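Local coordinates for hypothetical protein PA3499 (PDB 2IG8), which is of unknown function but belongs to the YjgF-like clan of small alpha/beta proteins and assembles here as a trimer, at residues B[55-60]-B[124-129]; B[81-86]-B[111-116]. All blocks are in the same frame, centred on the assembly; numbering follows the deposited sequence.

Interaction 1: B[55-60]-B[124-129]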
# COMPACT_ATOMS: atom_id res chain seq x y z
N ALA B 55 -5.70 -7.11 21.23
CA ALA B 55 -6.92 -7.87 20.98
C ALA B 55 -7.51 -7.57 19.57
O ALA B 55 -7.90 -8.51 18.83
CB ALA B 55 -7.97 -7.67 22.11
N GLN B 56 -7.55 -6.29 19.20
CA GLN B 56 -8.05 -5.91 17.90
C GLN B 56 -7.18 -6.52 16.79
O GLN B 56 -7.71 -7.03 15.80
CB GLN B 56 -8.15 -4.40 17.73
CG GLN B 56 -9.26 -3.73 18.58
CD GLN B 56 -9.61 -2.33 18.15
OE1 GLN B 56 -9.50 -1.98 16.97
NE2 GLN B 56 -10.11 -1.51 19.11
N ALA B 57 -5.86 -6.46 16.94
CA ALA B 57 -4.98 -6.96 15.88
C ALA B 57 -5.19 -8.47 15.69
O ALA B 57 -5.24 -8.95 14.57
CB ALA B 57 -3.52 -6.64 16.17
N LEU B 58 -5.41 -9.19 16.77
CA LEU B 58 -5.71 -10.62 16.68
C LEU B 58 -7.05 -10.94 15.99
O LEU B 58 -7.15 -11.92 15.24
CB LEU B 58 -5.67 -11.27 18.06
CG LEU B 58 -4.31 -11.53 18.72
CD1 LEU B 58 -4.49 -12.05 20.14
CD2 LEU B 58 -3.46 -12.47 17.88
N VAL B 59 -8.09 -10.16 16.29
CA VAL B 59 -9.35 -10.29 15.58
C VAL B 59 -9.16 -10.05 14.09
O VAL B 59 -9.67 -10.81 13.27
CB VAL B 59 -10.46 -9.34 16.14
CG1 VAL B 59 -11.67 -9.25 15.19
CG2 VAL B 59 -10.86 -9.78 17.58
N VAL B 60 -8.40 -9.00 13.75
CA VAL B 60 -8.10 -8.65 12.37
C VAL B 60 -7.37 -9.78 11.67
O VAL B 60 -7.80 -10.23 10.61
CB VAL B 60 -7.28 -7.33 12.25
CG1 VAL B 60 -6.72 -7.13 10.81
CG2 VAL B 60 -8.17 -6.13 12.62
N LEU B 124 -12.18 1.66 16.39
CA LEU B 124 -11.03 0.99 15.79
C LEU B 124 -9.69 1.61 16.20
O LEU B 124 -9.53 2.85 16.25
CB LEU B 124 -11.13 0.98 14.26
CG LEU B 124 -12.35 0.27 13.65
CD1 LEU B 124 -12.24 0.30 12.09
CD2 LEU B 124 -12.51 -1.16 14.18
N LEU B 125 -8.73 0.74 16.50
CA LEU B 125 -7.34 1.11 16.76
C LEU B 125 -6.39 0.64 15.64
O LEU B 125 -5.26 1.08 15.59
CB LEU B 125 -6.85 0.47 18.07
CG LEU B 125 -7.49 0.98 19.35
CD1 LEU B 125 -7.08 0.08 20.57
CD2 LEU B 125 -7.14 2.45 19.53
N VAL B 126 -6.86 -0.28 14.78
CA VAL B 126 -6.00 -0.87 13.75
C VAL B 126 -6.78 -1.40 12.55
O VAL B 126 -7.93 -1.85 12.67
CB VAL B 126 -5.06 -1.98 14.36
CG1 VAL B 126 -5.89 -3.18 14.89
CG2 VAL B 126 -4.01 -2.48 13.35
N GLU B 127 -6.16 -1.29 11.38
CA GLU B 127 -6.64 -1.91 10.17
C GLU B 127 -5.41 -2.51 9.48
O GLU B 127 -4.33 -1.91 9.49
CB GLU B 127 -7.33 -0.87 9.27
CG GLU B 127 -7.76 -1.43 7.93
CD GLU B 127 -8.97 -0.71 7.32
OE1 GLU B 127 -9.54 0.22 7.92
OE2 GLU B 127 -9.37 -1.11 6.21
N ILE B 128 -5.57 -3.71 8.93
CA ILE B 128 -4.47 -4.36 8.25
C ILE B 128 -4.85 -4.73 6.83
O ILE B 128 -5.91 -5.33 6.57
CB ILE B 128 -3.99 -5.60 9.01
CG1 ILE B 128 -3.52 -5.20 10.43
CG2 ILE B 128 -2.90 -6.31 8.19
CD1 ILE B 128 -3.06 -6.39 11.36
N ASP B 129 -3.97 -4.33 5.90
CA ASP B 129 -4.05 -4.69 4.51
C ASP B 129 -3.08 -5.83 4.26
O ASP B 129 -1.85 -5.63 4.37
CB ASP B 129 -3.70 -3.46 3.65
CG ASP B 129 -4.09 -3.60 2.18
OD1 ASP B 129 -4.68 -4.63 1.77
OD2 ASP B 129 -3.77 -2.66 1.41
O HOH W 1 -9.52 -3.15 14.34

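Interaction 2: B[81-86]-B[111-116]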
# COMPACT_ATOMS: atom_id res chain seq x y z
N LEU B 81 2.11 -7.46 5.32
CA LEU B 81 1.04 -6.89 6.14
C LEU B 81 1.31 -5.40 6.30
O LEU B 81 2.31 -5.00 6.93
CB LEU B 81 1.01 -7.54 7.51
CG LEU B 81 0.80 -9.05 7.58
CD1 LEU B 81 1.03 -9.58 9.02
CD2 LEU B 81 -0.56 -9.41 7.10
N ASN B 82 0.47 -4.57 5.71
CA ASN B 82 0.55 -3.14 5.97
C ASN B 82 -0.45 -2.75 7.04
O ASN B 82 -1.65 -3.04 6.93
CB ASN B 82 0.39 -2.35 4.71
CG ASN B 82 1.58 -2.52 3.78
OD1 ASN B 82 2.67 -2.95 4.20
ND2 ASN B 82 1.39 -2.23 2.55
N VAL B 83 0.05 -2.11 8.08
CA VAL B 83 -0.70 -1.94 9.31
C VAL B 83 -0.89 -0.45 9.55
O VAL B 83 0.08 0.33 9.50
CB VAL B 83 0.04 -2.56 10.50
CG1 VAL B 83 -0.80 -2.39 11.80
CG2 VAL B 83 0.38 -4.03 10.19
N TYR B 84 -2.14 -0.07 9.75
CA TYR B 84 -2.49 1.31 10.01
C TYR B 84 -3.07 1.36 11.41
O TYR B 84 -4.10 0.72 11.67
CB TYR B 84 -3.56 1.79 9.02
CG TYR B 84 -3.16 1.56 7.61
CD1 TYR B 84 -2.25 2.41 7.00
CD2 TYR B 84 -3.66 0.47 6.88
CE1 TYR B 84 -1.83 2.19 5.70
CE2 TYR B 84 -3.24 0.25 5.55
CZ TYR B 84 -2.34 1.11 4.98
OH TYR B 84 -1.91 0.95 3.66
N VAL B 85 -2.42 2.12 12.28
CA VAL B 85 -2.83 2.27 13.67
C VAL B 85 -3.25 3.70 13.94
O VAL B 85 -2.77 4.65 13.31
CB VAL B 85 -1.70 1.84 14.68
CG1 VAL B 85 -1.33 0.38 14.49
CG2 VAL B 85 -0.44 2.80 14.58
N THR B 86 -4.17 3.89 14.88
CA THR B 86 -4.54 5.24 15.27
C THR B 86 -3.59 5.84 16.31
O THR B 86 -3.57 7.05 16.49
CB THR B 86 -5.98 5.30 15.81
OG1 THR B 86 -6.11 4.39 16.90
CG2 THR B 86 -6.98 4.97 14.70
N SER B 111 6.43 -5.94 6.37
CA SER B 111 5.45 -5.04 6.98
C SER B 111 5.83 -3.59 6.90
O SER B 111 7.00 -3.24 6.90
CB SER B 111 5.27 -5.39 8.45
OG SER B 111 4.23 -4.61 9.02
N THR B 112 4.81 -2.75 6.80
CA THR B 112 4.93 -1.32 7.05
C THR B 112 3.83 -0.96 8.03
O THR B 112 2.69 -1.38 7.86
CB THR B 112 4.76 -0.51 5.76
OG1 THR B 112 5.77 -0.92 4.83
CG2 THR B 112 4.90 1.01 6.04
N LEU B 113 4.18 -0.19 9.06
CA LEU B 113 3.22 0.18 10.12
C LEU B 113 3.33 1.69 10.29
O LEU B 113 4.42 2.19 10.55
CB LEU B 113 3.59 -0.53 11.43
CG LEU B 113 2.58 -0.48 12.60
CD1 LEU B 113 2.78 -1.63 13.57
CD2 LEU B 113 2.75 0.87 13.30
N VAL B 114 2.21 2.39 10.11
CA VAL B 114 2.18 3.84 10.23
C VAL B 114 0.95 4.26 11.02
O VAL B 114 -0.04 3.53 11.12
CB VAL B 114 2.21 4.58 8.85
CG1 VAL B 114 3.52 4.24 8.06
CG2 VAL B 114 0.94 4.31 8.02
N GLU B 115 1.03 5.44 11.63
CA GLU B 115 -0.14 5.97 12.33
C GLU B 115 -0.96 6.84 11.39
O GLU B 115 -0.47 7.84 10.87
CB GLU B 115 0.27 6.77 13.54
CG GLU B 115 -0.88 7.22 14.40
CD GLU B 115 -0.47 8.32 15.36
OE1 GLU B 115 0.12 8.01 16.40
OE2 GLU B 115 -0.77 9.48 15.06
N VAL B 116 -2.21 6.47 11.21
CA VAL B 116 -3.15 7.27 10.43
C VAL B 116 -3.95 8.16 11.39
O VAL B 116 -3.94 7.98 12.63
CB VAL B 116 -4.09 6.35 9.58
CG1 VAL B 116 -3.26 5.59 8.48
CG2 VAL B 116 -4.87 5.41 10.44
O HOH W 2 5.73 -3.27 3.73
O HOH W 3 -4.87 8.70 14.91

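Interaction 1: B[55-60]-B[124-129]
In this YjgF-like alpha/beta fold, helix 53-70 lies against one face of the mixed sheet, and the contact joins its first turns to the start of strand 126-133. The short axes come within 8.4 Å and run roughly the same way, at 31°, so residues of successive helical turns, Gln56, Ala57 and Val60, meet alternate strand residues Val126 and Ile128. The apolar part runs from Gln56 CB and Ala57 to Val60. Val60 turns CG1 anti to its backbone N, which brings this methyl obliquely against Ile128, 3.6 Å from Ile128 CB and close to CG1 and CD1 as well. Val126 holds CG1 in the crowded position between its backbone N and carbonyl carbon (chi1 65°); from there the methyl reaches Gln56 CB at 3.8 Å, with Ala57 and Val60 CG2 near it. Val126 also packs on Val83 and Val85 of strand 78-85, while Met35 of strand 29-36 touches Val60.

The polar part lies where the chain enters the strand. Gln56 stretches out beyond CG and crosses Leu125 at about a right angle, its NE2 resting 3.6 Å from Leu125 CG. Two donors grip its carbonyl oxygen, the backbone N-H of Leu125 and a water. NE2 in turn donates to the backbone oxygens of Leu51 and Glu123, so both ends of the amide are engaged and its rotation is fixed within a buried contact. The water lies between Gln56 OE1 and Val126 O, donating to both, and is 2.6 Å from the latter. The Leu125 N to Gln56 OE1 bond is 2.9 Å long and nearly straight at hydrogen (169°), although the donor stands above the plane of the side-chain carbonyl.

Interaction 2: B[81-86]-B[111-116]
The Tyr84 ring obliquely meets Val114 of the neighbouring strand and Val116 just past its end: its CD1 is 3.7 Å from Val116 CG1 and slightly farther from Val114 CG2. Val114 runs alongside the tyrosine, pointing the same way, whereas Val116 crosses it obliquely. The second flat group, the amide of Asn82, lies on the same face beside Thr112. Asn82 OD1 takes a weak bond from Thr112 N and accepts from a water that also bonds Thr112 OG1; ND2 bonds weakly to Asp129 of the third subunit. The other face carries Leu81, Val83, Val85, Ser111, Leu113 and Glu115. There Val83 CB abuts Leu113 CG at 3.9 Å, and Ile94 of helix 91-101 touches both residues.

Between the faces runs a parallel ladder in which Val83 and Val85 each give their N-H and take a bond on their C=O, gripping the residues on either side of Leu113 and Glu115. Val83 N donates to Thr112 O (2.7 Å, 169° at hydrogen), Val114 N to Val83 O, Val85 N to Val114 O and Val116 N to Val85 O, each donor approaching nearly along the C=O axis. At the opening end the link from Thr112 N to Leu81 O is weak, at 3.4 Å. Ser111 reinforces it: with OG anti to its backbone N (chi1 -174°), the hydroxyl donates to Leu81 O over 2.9 Å. At the far end a water donates to both Thr86 O and Val116 O, while Glu115 OE2 bonds Ser117 of the third subunit. Strands 78-85 and 110-115, joined through helix 91-101, thus form a parallel beta-alpha-beta crossover.

How the interactions relate
The two contacts have centres about 10 Å apart and share one mixed sheet, in which strand 126-133 lies beside strand 78-85, itself flanked by strand 110-115. Along the chain the order is 55-60, 81-86, 111-116 and 124-129, so both segments of interaction 2 fall between those of interaction 1. They meet directly: Asp129 N lies 2.8 Å from Asn82 O and Glu127 O 2.9 Å from Tyr84 N, both probable hydrogen bonds. Interaction 1 fastens helix 53-70 onto the sheet, whereas interaction 2 pairs strand 78-85 with 110-115, one of the sheet's two outermost strands within the chain. Strand 110-115 also meets the third subunit, and both contacts touch the second, so they lie next to the trimer's subunit interfaces.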